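Local coordinates for protein phosphonate monoester hydrolase (Ruegeria pomeroyi, PDB 4UPK) that belongs to the sulfatase family of the alkaline phosphatase superfamily, is probably a hydrolytic enzyme and forms an assembly of four chains, at residues P264-R270 with L352-H356; Q43-D47 with A366-P371; Q93-N97 with H512-D518. All blocks are in the same frame, centred on the assembly; numbering follows the deposited sequence.

Interaction 1: P264-R270 with L352-H356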
loop_
_atom_site.group_PDB
_atom_site.type_symbol
_atom_site.label_atom_id
_atom_site.label_comp_id
_atom_site.label_asym_id
_atom_site.label_seq_id
_atom_site.Cartn_x
_atom_site.Cartn_y
_atom_site.Cartn_z
ATOM N N PRO A 264 23.480 26.859 39.538
ATOM C CA PRO A 264 22.323 25.966 39.335
ATOM C C PRO A 264 21.666 25.556 40.656
ATOM O O PRO A 264 22.311 25.594 41.710
ATOM C CB PRO A 264 22.941 24.731 38.674
ATOM C CG PRO A 264 24.268 25.168 38.166
ATOM C CD PRO A 264 24.738 26.211 39.103
ATOM N N ALA A 265 20.375 25.161 40.593
ATOM C CA ALA A 265 19.628 24.634 41.737
ATOM C C ALA A 265 20.067 23.172 41.861
ATOM O O ALA A 265 19.905 22.394 40.922
ATOM C CB ALA A 265 18.126 24.729 41.485
ATOM N N ARG A 266 20.708 22.823 42.983
ATOM C CA ARG A 266 21.266 21.477 43.182
ATOM C C ARG A 266 21.532 21.192 44.645
ATOM O O ARG A 266 21.653 22.127 45.443
ATOM C CB ARG A 266 22.591 21.323 42.385
ATOM C CG ARG A 266 23.628 22.383 42.790
ATOM C CD ARG A 266 24.898 22.397 41.988
ATOM N NE ARG A 266 25.755 23.462 42.492
ATOM C CZ ARG A 266 26.901 23.849 41.942
ATOM N NH1 ARG A 266 27.369 23.239 40.863
ATOM N NH2 ARG A 266 27.594 24.834 42.479
ATOM N N LEU A 267 21.694 19.891 44.975
ATOM C CA LEU A 267 22.077 19.450 46.313
ATOM C C LEU A 267 23.635 19.631 46.454
ATOM O O LEU A 267 24.310 19.796 45.427
ATOM C CB LEU A 267 21.571 18.018 46.610
ATOM C CG LEU A 267 20.032 17.824 46.739
ATOM C CD1 LEU A 267 19.677 16.398 47.167
ATOM C CD2 LEU A 267 19.397 18.795 47.731
ATOM N N PRO A 268 24.236 19.740 47.654
ATOM C CA PRO A 268 25.678 20.037 47.691
ATOM C C PRO A 268 26.611 19.160 46.829
ATOM O O PRO A 268 27.495 19.671 46.159
ATOM C CB PRO A 268 26.019 20.028 49.186
ATOM C CG PRO A 268 24.713 20.307 49.878
ATOM C CD PRO A 268 23.663 19.665 49.017
ATOM N N GLY A 269 26.427 17.857 46.879
ATOM C CA GLY A 269 27.290 16.935 46.154
ATOM C C GLY A 269 26.535 15.979 45.271
ATOM O O GLY A 269 25.312 15.879 45.369
ATOM N N ARG A 270 27.273 15.283 44.403
ATOM C CA ARG A 270 26.752 14.312 43.443
ATOM C C ARG A 270 26.119 13.140 44.165
ATOM O O ARG A 270 25.094 12.635 43.724
ATOM C CB ARG A 270 27.879 13.829 42.489
ATOM C CG ARG A 270 28.298 14.904 41.489
ATOM C CD ARG A 270 29.490 14.483 40.646
ATOM N NE ARG A 270 29.123 13.549 39.575
ATOM C CZ ARG A 270 28.698 13.910 38.363
ATOM N NH1 ARG A 270 28.546 15.191 38.060
ATOM N NH2 ARG A 270 28.419 12.993 37.449
ATOM N N LEU A 352 20.938 22.106 32.535
ATOM C CA LEU A 352 21.895 23.210 32.607
ATOM C C LEU A 352 22.704 23.258 33.929
ATOM O O LEU A 352 22.996 24.331 34.468
ATOM C CB LEU A 352 21.163 24.531 32.306
ATOM C CG LEU A 352 21.949 25.602 31.589
ATOM C CD1 LEU A 352 22.178 25.231 30.137
ATOM C CD2 LEU A 352 21.251 26.949 31.714
ATOM N N GLY A 353 23.066 22.075 34.427
ATOM C CA GLY A 353 23.842 21.965 35.657
ATOM C C GLY A 353 22.980 21.722 36.874
ATOM O O GLY A 353 23.499 21.339 37.924
ATOM N N ASP A 354 21.652 21.976 36.747
ATOM C CA ASP A 354 20.698 21.762 37.830
ATOM C C ASP A 354 20.746 20.303 38.225
ATOM O O ASP A 354 20.752 19.437 37.343
ATOM C CB ASP A 354 19.254 22.148 37.412
ATOM C CG ASP A 354 18.938 23.635 37.418
ATOM O OD1 ASP A 354 19.858 24.440 37.672
ATOM O OD2 ASP A 354 17.769 23.994 37.155
ATOM N N ARG A 355 20.817 20.030 39.553
ATOM C CA ARG A 355 20.825 18.682 40.151
ATOM C C ARG A 355 22.016 17.822 39.680
ATOM O O ARG A 355 21.881 16.604 39.520
ATOM C CB ARG A 355 19.466 17.957 39.922
ATOM C CG ARG A 355 18.219 18.822 40.149
ATOM C CD ARG A 355 18.201 19.475 41.534
ATOM N NE ARG A 355 18.241 18.462 42.597
ATOM C CZ ARG A 355 17.173 17.856 43.104
ATOM N NH1 ARG A 355 15.954 18.173 42.678
ATOM N NH2 ARG A 355 17.310 16.942 44.051
ATOM N N HIS A 356 23.158 18.480 39.429
ATOM C CA HIS A 356 24.442 17.922 38.952
ATOM C C HIS A 356 24.310 17.172 37.624
ATOM O O HIS A 356 25.039 16.213 37.381
ATOM C CB HIS A 356 25.146 17.101 40.055
ATOM C CG HIS A 356 25.473 17.907 41.270
ATOM N ND1 HIS A 356 26.654 18.608 41.366
ATOM C CD2 HIS A 356 24.750 18.114 42.394
ATOM C CE1 HIS A 356 26.629 19.201 42.551
ATOM N NE2 HIS A 356 25.495 18.938 43.201
HETATM O O HOH W 1 26.015 21.730 38.780
#

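Interaction 2: Q43-D47 with A366-P371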
loop_
_atom_site.group_PDB
_atom_site.type_symbol
_atom_site.label_atom_id
_atom_site.label_comp_id
_atom_site.label_asym_id
_atom_site.label_seq_id
_atom_site.Cartn_x
_atom_site.Cartn_y
_atom_site.Cartn_z
ATOM N N GLN A 43 15.734 23.022 22.976
ATOM C CA GLN A 43 16.327 23.096 24.317
ATOM C C GLN A 43 16.170 24.375 25.135
ATOM O O GLN A 43 16.850 24.491 26.147
ATOM C CB GLN A 43 17.791 22.601 24.285
ATOM C CG GLN A 43 18.087 21.452 25.225
ATOM C CD GLN A 43 19.150 20.501 24.715
ATOM O OE1 GLN A 43 20.288 20.496 25.175
ATOM N NE2 GLN A 43 18.798 19.646 23.770
ATOM N N LEU A 44 15.270 25.309 24.752
ATOM C CA LEU A 44 15.030 26.545 25.521
ATOM C C LEU A 44 14.158 26.307 26.777
ATOM O O LEU A 44 13.020 25.843 26.663
ATOM C CB LEU A 44 14.493 27.709 24.647
ATOM C CG LEU A 44 14.436 29.132 25.300
ATOM C CD1 LEU A 44 15.808 29.668 25.639
ATOM C CD2 LEU A 44 13.667 30.122 24.433
ATOM N N ARG A 45 14.713 26.604 27.977
ATOM C CA ARG A 45 14.011 26.418 29.257
ATOM C C ARG A 45 12.880 27.413 29.395
ATOM O O ARG A 45 13.021 28.547 28.941
ATOM C CB ARG A 45 14.973 26.603 30.446
ATOM C CG ARG A 45 15.929 25.444 30.677
ATOM C CD ARG A 45 17.058 25.839 31.609
ATOM N NE ARG A 45 16.585 26.104 32.967
ATOM C CZ ARG A 45 16.909 25.387 34.040
ATOM N NH1 ARG A 45 17.701 24.330 33.927
ATOM N NH2 ARG A 45 16.439 25.721 35.235
ATOM N N ALA A 46 11.766 26.994 30.029
ATOM C CA ALA A 46 10.620 27.856 30.315
ATOM C C ALA A 46 11.037 29.033 31.234
ATOM O O ALA A 46 10.593 30.159 31.002
ATOM C CB ALA A 46 9.506 27.055 30.972
ATOM N N ASP A 47 11.917 28.771 32.231
ATOM C CA ASP A 47 12.386 29.780 33.192
ATOM C C ASP A 47 13.279 30.898 32.630
ATOM O O ASP A 47 13.545 31.868 33.331
ATOM C CB ASP A 47 12.939 29.145 34.489
ATOM C CG ASP A 47 14.263 28.390 34.407
ATOM O OD1 ASP A 47 14.827 28.283 33.290
ATOM O OD2 ASP A 47 14.736 27.919 35.457
ATOM N N ALA A 366 12.677 20.773 34.792
ATOM C CA ALA A 366 13.524 21.593 33.914
ATOM C C ALA A 366 13.800 20.927 32.545
ATOM O O ALA A 366 13.970 21.629 31.554
ATOM C CB ALA A 366 14.823 21.979 34.624
ATOM N N ALA A 367 13.752 19.580 32.488
ATOM C CA ALA A 367 13.945 18.806 31.252
ATOM C C ALA A 367 12.690 18.799 30.337
ATOM O O ALA A 367 12.814 18.451 29.162
ATOM C CB ALA A 367 14.351 17.378 31.597
ATOM N N TYR A 368 11.498 19.186 30.872
ATOM C CA TYR A 368 10.195 19.124 30.187
ATOM C C TYR A 368 9.462 20.434 30.107
ATOM O O TYR A 368 8.773 20.646 29.118
ATOM C CB TYR A 368 9.250 18.061 30.827
ATOM C CG TYR A 368 9.861 16.685 30.911
ATOM C CD1 TYR A 368 10.658 16.323 31.990
ATOM C CD2 TYR A 368 9.613 15.723 29.930
ATOM C CE1 TYR A 368 11.261 15.068 32.059
ATOM C CE2 TYR A 368 10.198 14.457 29.997
ATOM C CZ TYR A 368 11.033 14.140 31.061
ATOM O OH TYR A 368 11.640 12.912 31.166
ATOM N N HIS A 369 9.541 21.275 31.156
ATOM C CA HIS A 369 8.884 22.588 31.213
ATOM C C HIS A 369 9.400 23.491 30.058
ATOM O O HIS A 369 10.593 23.813 29.970
ATOM C CB HIS A 369 9.075 23.252 32.592
ATOM C CG HIS A 369 8.082 24.336 32.888
ATOM N ND1 HIS A 369 8.204 25.139 34.008
ATOM C CD2 HIS A 369 6.972 24.708 32.209
ATOM C CE1 HIS A 369 7.168 25.961 33.978
ATOM N NE2 HIS A 369 6.403 25.743 32.910
ATOM N N THR A 370 8.505 23.805 29.125
ATOM C CA THR A 370 8.847 24.563 27.916
ATOM C C THR A 370 7.974 25.787 27.702
ATOM O O THR A 370 6.800 25.769 28.069
ATOM C CB THR A 370 8.867 23.648 26.687
ATOM O OG1 THR A 370 7.731 22.782 26.710
ATOM C CG2 THR A 370 10.096 22.814 26.629
ATOM N N PRO A 371 8.535 26.871 27.111
ATOM C CA PRO A 371 7.702 28.045 26.843
ATOM C C PRO A 371 6.722 27.772 25.697
ATOM O O PRO A 371 6.988 26.935 24.836
ATOM C CB PRO A 371 8.722 29.128 26.478
ATOM C CG PRO A 371 9.887 28.373 25.893
ATOM C CD PRO A 371 9.924 27.060 26.629
HETATM O O HOH W 2 12.728 23.954 31.359
#

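Interaction 3: Q93-N97 with H512-D518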
loop_
_atom_site.group_PDB
_atom_site.type_symbol
_atom_site.label_atom_id
_atom_site.label_comp_id
_atom_site.label_asym_id
_atom_site.label_seq_id
_atom_site.Cartn_x
_atom_site.Cartn_y
_atom_site.Cartn_z
ATOM N N GLN A 93 0.251 12.703 19.726
ATOM C CA GLN A 93 0.090 11.477 20.522
ATOM C C GLN A 93 1.164 11.336 21.587
ATOM O O GLN A 93 2.290 11.788 21.395
ATOM C CB GLN A 93 0.184 10.223 19.623
ATOM C CG GLN A 93 -0.777 10.161 18.457
ATOM C CD GLN A 93 -0.634 8.883 17.665
ATOM O OE1 GLN A 93 -0.123 7.868 18.135
ATOM N NE2 GLN A 93 -1.146 8.882 16.459
ATOM N N TYR A 94 0.840 10.625 22.669
ATOM C CA TYR A 94 1.792 10.271 23.716
ATOM C C TYR A 94 2.766 9.231 23.104
ATOM O O TYR A 94 2.389 8.530 22.173
ATOM C CB TYR A 94 1.059 9.644 24.919
ATOM C CG TYR A 94 0.224 10.623 25.717
ATOM C CD1 TYR A 94 0.823 11.607 26.498
ATOM C CD2 TYR A 94 -1.163 10.500 25.779
ATOM C CE1 TYR A 94 0.062 12.481 27.272
ATOM C CE2 TYR A 94 -1.938 11.387 26.524
ATOM C CZ TYR A 94 -1.323 12.374 27.274
ATOM O OH TYR A 94 -2.097 13.263 27.983
ATOM N N ALA A 95 4.000 9.160 23.606
ATOM C CA ALA A 95 5.015 8.206 23.182
ATOM C C ALA A 95 4.499 6.767 23.332
ATOM O O ALA A 95 4.931 5.921 22.555
ATOM C CB ALA A 95 6.295 8.402 23.996
ATOM N N MET A 96 3.575 6.484 24.326
ATOM C CA MET A 96 2.968 5.154 24.544
ATOM C C MET A 96 2.106 4.741 23.355
ATOM O O MET A 96 1.887 3.563 23.129
ATOM C CB MET A 96 2.205 5.039 25.896
ATOM C CG MET A 96 1.057 6.019 26.090
ATOM S SD MET A 96 0.393 5.923 27.773
ATOM C CE MET A 96 -0.811 7.221 27.700
ATOM N N ASN A 97 1.666 5.722 22.574
ATOM C CA ASN A 97 0.862 5.517 21.386
ATOM C C ASN A 97 1.673 5.589 20.081
ATOM O O ASN A 97 1.577 4.661 19.252
ATOM C CB ASN A 97 -0.336 6.469 21.391
ATOM C CG ASN A 97 -1.338 6.088 22.455
ATOM O OD1 ASN A 97 -1.461 4.924 22.831
ATOM N ND2 ASN A 97 -2.062 7.048 22.981
ATOM N N HIS A 512 -4.660 6.971 33.590
ATOM C CA HIS A 512 -4.241 7.794 32.454
ATOM C C HIS A 512 -3.800 6.915 31.268
ATOM O O HIS A 512 -4.196 7.193 30.137
ATOM C CB HIS A 512 -3.133 8.800 32.848
ATOM C CG HIS A 512 -2.684 9.648 31.685
ATOM N ND1 HIS A 512 -3.378 10.775 31.310
ATOM C CD2 HIS A 512 -1.682 9.448 30.802
ATOM C CE1 HIS A 512 -2.762 11.247 30.234
ATOM N NE2 HIS A 512 -1.733 10.486 29.896
ATOM N N ARG A 513 -2.991 5.857 31.541
ATOM C CA ARG A 513 -2.520 4.882 30.544
ATOM C C ARG A 513 -3.723 4.167 29.912
ATOM O O ARG A 513 -3.780 4.020 28.686
ATOM C CB ARG A 513 -1.611 3.825 31.196
ATOM C CG ARG A 513 -0.263 4.336 31.612
ATOM C CD ARG A 513 0.826 3.280 31.446
ATOM N NE ARG A 513 2.122 3.918 31.604
ATOM C CZ ARG A 513 2.974 4.179 30.624
ATOM N NH1 ARG A 513 2.737 3.745 29.395
ATOM N NH2 ARG A 513 4.102 4.815 30.878
ATOM N N MET A 514 -4.679 3.720 30.768
ATOM C CA MET A 514 -5.911 3.014 30.349
ATOM C C MET A 514 -6.865 3.919 29.580
ATOM O O MET A 514 -7.539 3.439 28.673
ATOM C CB MET A 514 -6.630 2.389 31.559
ATOM C CG MET A 514 -5.810 1.347 32.289
ATOM S SD MET A 514 -6.633 0.668 33.737
ATOM C CE MET A 514 -7.765 -0.505 32.974
ATOM N N ARG A 515 -6.897 5.237 29.908
ATOM C CA ARG A 515 -7.761 6.209 29.222
ATOM C C ARG A 515 -7.164 6.748 27.928
ATOM O O ARG A 515 -7.881 7.359 27.126
ATOM C CB ARG A 515 -8.127 7.374 30.137
ATOM C CG ARG A 515 -9.160 7.039 31.199
ATOM C CD ARG A 515 -9.109 8.124 32.256
ATOM N NE ARG A 515 -10.057 7.885 33.340
ATOM C CZ ARG A 515 -10.084 8.568 34.478
ATOM N NH1 ARG A 515 -9.197 9.531 34.705
ATOM N NH2 ARG A 515 -10.989 8.285 35.406
ATOM N N ASN A 516 -5.863 6.544 27.728
ATOM C CA ASN A 516 -5.171 7.034 26.541
ATOM C C ASN A 516 -4.420 5.929 25.798
ATOM O O ASN A 516 -3.237 6.093 25.487
ATOM C CB ASN A 516 -4.268 8.260 26.861
ATOM C CG ASN A 516 -5.009 9.421 27.471
ATOM O OD1 ASN A 516 -5.568 10.281 26.781
ATOM N ND2 ASN A 516 -5.111 9.412 28.788
ATOM N N MET A 517 -5.124 4.820 25.476
ATOM C CA MET A 517 -4.574 3.742 24.656
ATOM C C MET A 517 -4.777 4.157 23.198
ATOM O O MET A 517 -5.484 5.140 22.961
ATOM C CB MET A 517 -5.253 2.405 24.945
ATOM C CG MET A 517 -4.702 1.712 26.155
ATOM S SD MET A 517 -5.468 0.096 26.363
ATOM C CE MET A 517 -6.884 0.538 27.267
ATOM N N ASP A 518 -4.151 3.450 22.231
ATOM C CA ASP A 518 -4.236 3.796 20.804
ATOM C C ASP A 518 -5.671 3.952 20.265
ATOM O O ASP A 518 -6.398 2.964 20.163
ATOM C CB ASP A 518 -3.405 2.820 19.946
ATOM C CG ASP A 518 -2.995 3.364 18.584
ATOM O OD1 ASP A 518 -3.742 4.192 18.018
ATOM O OD2 ASP A 518 -1.945 2.944 18.075
HETATM O O HOH W 3 0.218 2.387 19.166
#

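Interaction 1: P264-R270 with L352-H356
Two irregular loops of the sulfatase-type domain meet here: 264-270, which leads into helix 270-275, and 352-356, part of the connection between strands 340-346 and 372-375. Three direct hydrogen bonds join them, each using main-chain atoms of 264-270. Ala265 N donates to Asp354 OD1 (3.1 Å), and Ala265 O accepts from Arg355 N (2.9 Å), so the amide N and the carbonyl O of Ala265 are both satisfied across the contact. Further along, His356 NE2 gives its proton to Leu267 O at 2.7 Å. The imidazole is also sandwiched: Arg266 CD sits over one ring face, 4.0 Å from the centroid of the His356 ring, in a CH-pi contact, while the backbone of Gly269 and Arg270 covers the opposite face. A water bridges the two segments, accepting from Arg266 NH1 (2.9 Å) and donating to Gly353 O (2.7 Å); Gly353 O also takes a weak bond from His356 N (3.2 Å). Gly353 adopts a positive phi, and a beta carbon there would be jammed against Leu352 O and lie only 3.0 Å from Pro264 CG.

The charged groups find further partners beyond the two segments: Arg266 pairs with Asp303, Asp354 with Arg45, and Arg355 with Glu273 and the carbonyl of Glu488. Glu273 also accepts from Leu267 N, and Arg270 bonds to Thr284 O. The carboxylate of Asp354 thus divides its work, OD1 fixing the Ala265 amide and OD2 meeting Arg45. In the absence of regular structure, this chemistry is consistent with the loops being positioned largely by specific polar pairing.

Interaction 2: Q43-D47 with A366-P371
In the mixed alpha/beta fold of the alkaline phosphatase superfamily, the turn that follows strand 35-41 packs here on the approach to strand 372-375; both strands flank 340-346 in the central sheet. The two segments bury 318 Å² between them. Ala46 CB lies almost squarely over the imidazole of His369, 3.6 Å from the centroid of the His369 ring and only 10° off its normal, a CH-pi contact with His369 in the t rotamer. The same ring donates from NE2 to Arg73 O and stacks with Tyr76.

Arg45 starts away from 366-371, but its m, t, p sequence of chi angles folds the chain back, so that the guanidinium presents a face to Ala366 CB, with Arg45 NH1 at 3.8 Å from Ala366 CB. The same bend lets it grip Asp47, itself a p rotamer, in a bidentate salt bridge: Arg45 NE to Asp47 OD1 and Arg45 NH2 to Asp47 OD2, both 2.8 Å and nearly linear. Arg45 NH2 also pairs with Asp354, and NH1 with Glu350 O. Leu44, in the t, p rotamer, brings its CD2 to 4.4 Å from Pro371 CG, while the CA-to-CB bond of Pro371 points toward the turn and Pro371 CD lies 3.3 Å from Leu44 O. The CA-to-CB bond of Thr370 points away, and its side chain touches His75.

Direct backbone bonding is slight, a weak bond of 3.4 Å from Ala46 N to His369 O. A water donates to Ala366 O and His369 O (2.6 Å each), both in 366-371, and reaches the other segment through a weak bond from Ala46 N (3.5 Å).

Interaction 3: Q93-N97 with H512-D518
This is a buried contact between the N-terminal turn of the short helix 95-98, in the sulfatase-family part of the chain, and the C-terminal end of helix 499-515, next to the antiparallel sheet containing strand 431-436 and close to a second subunit. Tyr94, the N-cap residue of helix 95-98, and His512 form an offset edge-to-face pair: the edge of His512 faces the Tyr94 ring, with ring centroids 4.8 Å apart and planes at 82°. Phe432 packs on both rings; Tyr94 OH is bonded to Glu390 and His512 ND1 to Tyr430.

Beside this pair Met96 extends, its CE lying 3.9 Å from His512 CD2 and 3.7 Å from Asn516 CB, and its SD 3.6 Å from Arg513 NH1. Where helix 499-515 ends, Asn516 folds back, its ND2 donating to His512 O (2.8 Å), while the backbone Asn516 O faces helix 95-98.

Asp518, bonded to Thr520, also forms a salt bridge with Arg108 of the second subunit, and Met96 packs on Met517 of that subunit. Across the contact, a direct hydrogen bond runs from Asn97 ND2, also bonded to Asp411, to Asn516 O at 2.9 Å.

Interactions 1 and 2 share one connection, that between strands 340-346 and 372-375, which supplies 352-356 to the first and 366-371 to the second. Their centres are about 17 Å apart, and a salt bridge joins them, Asp354 OD2 to Arg45 NH2 at 2.9 Å. Interaction 2 lies closest to the chain centre and has a CH-pi contact and side-chain packing, with one weak direct backbone bond; interaction 1, farther out and partly exposed, is dominated by hydrogen bonds and arginines. Interaction 3 is separate, its centre about 23 Å from that of interaction 2 and 33 Å from that of interaction 1. Though also peripheral, it is buried, mixes aromatic and methionine packing, and alone reaches another subunit.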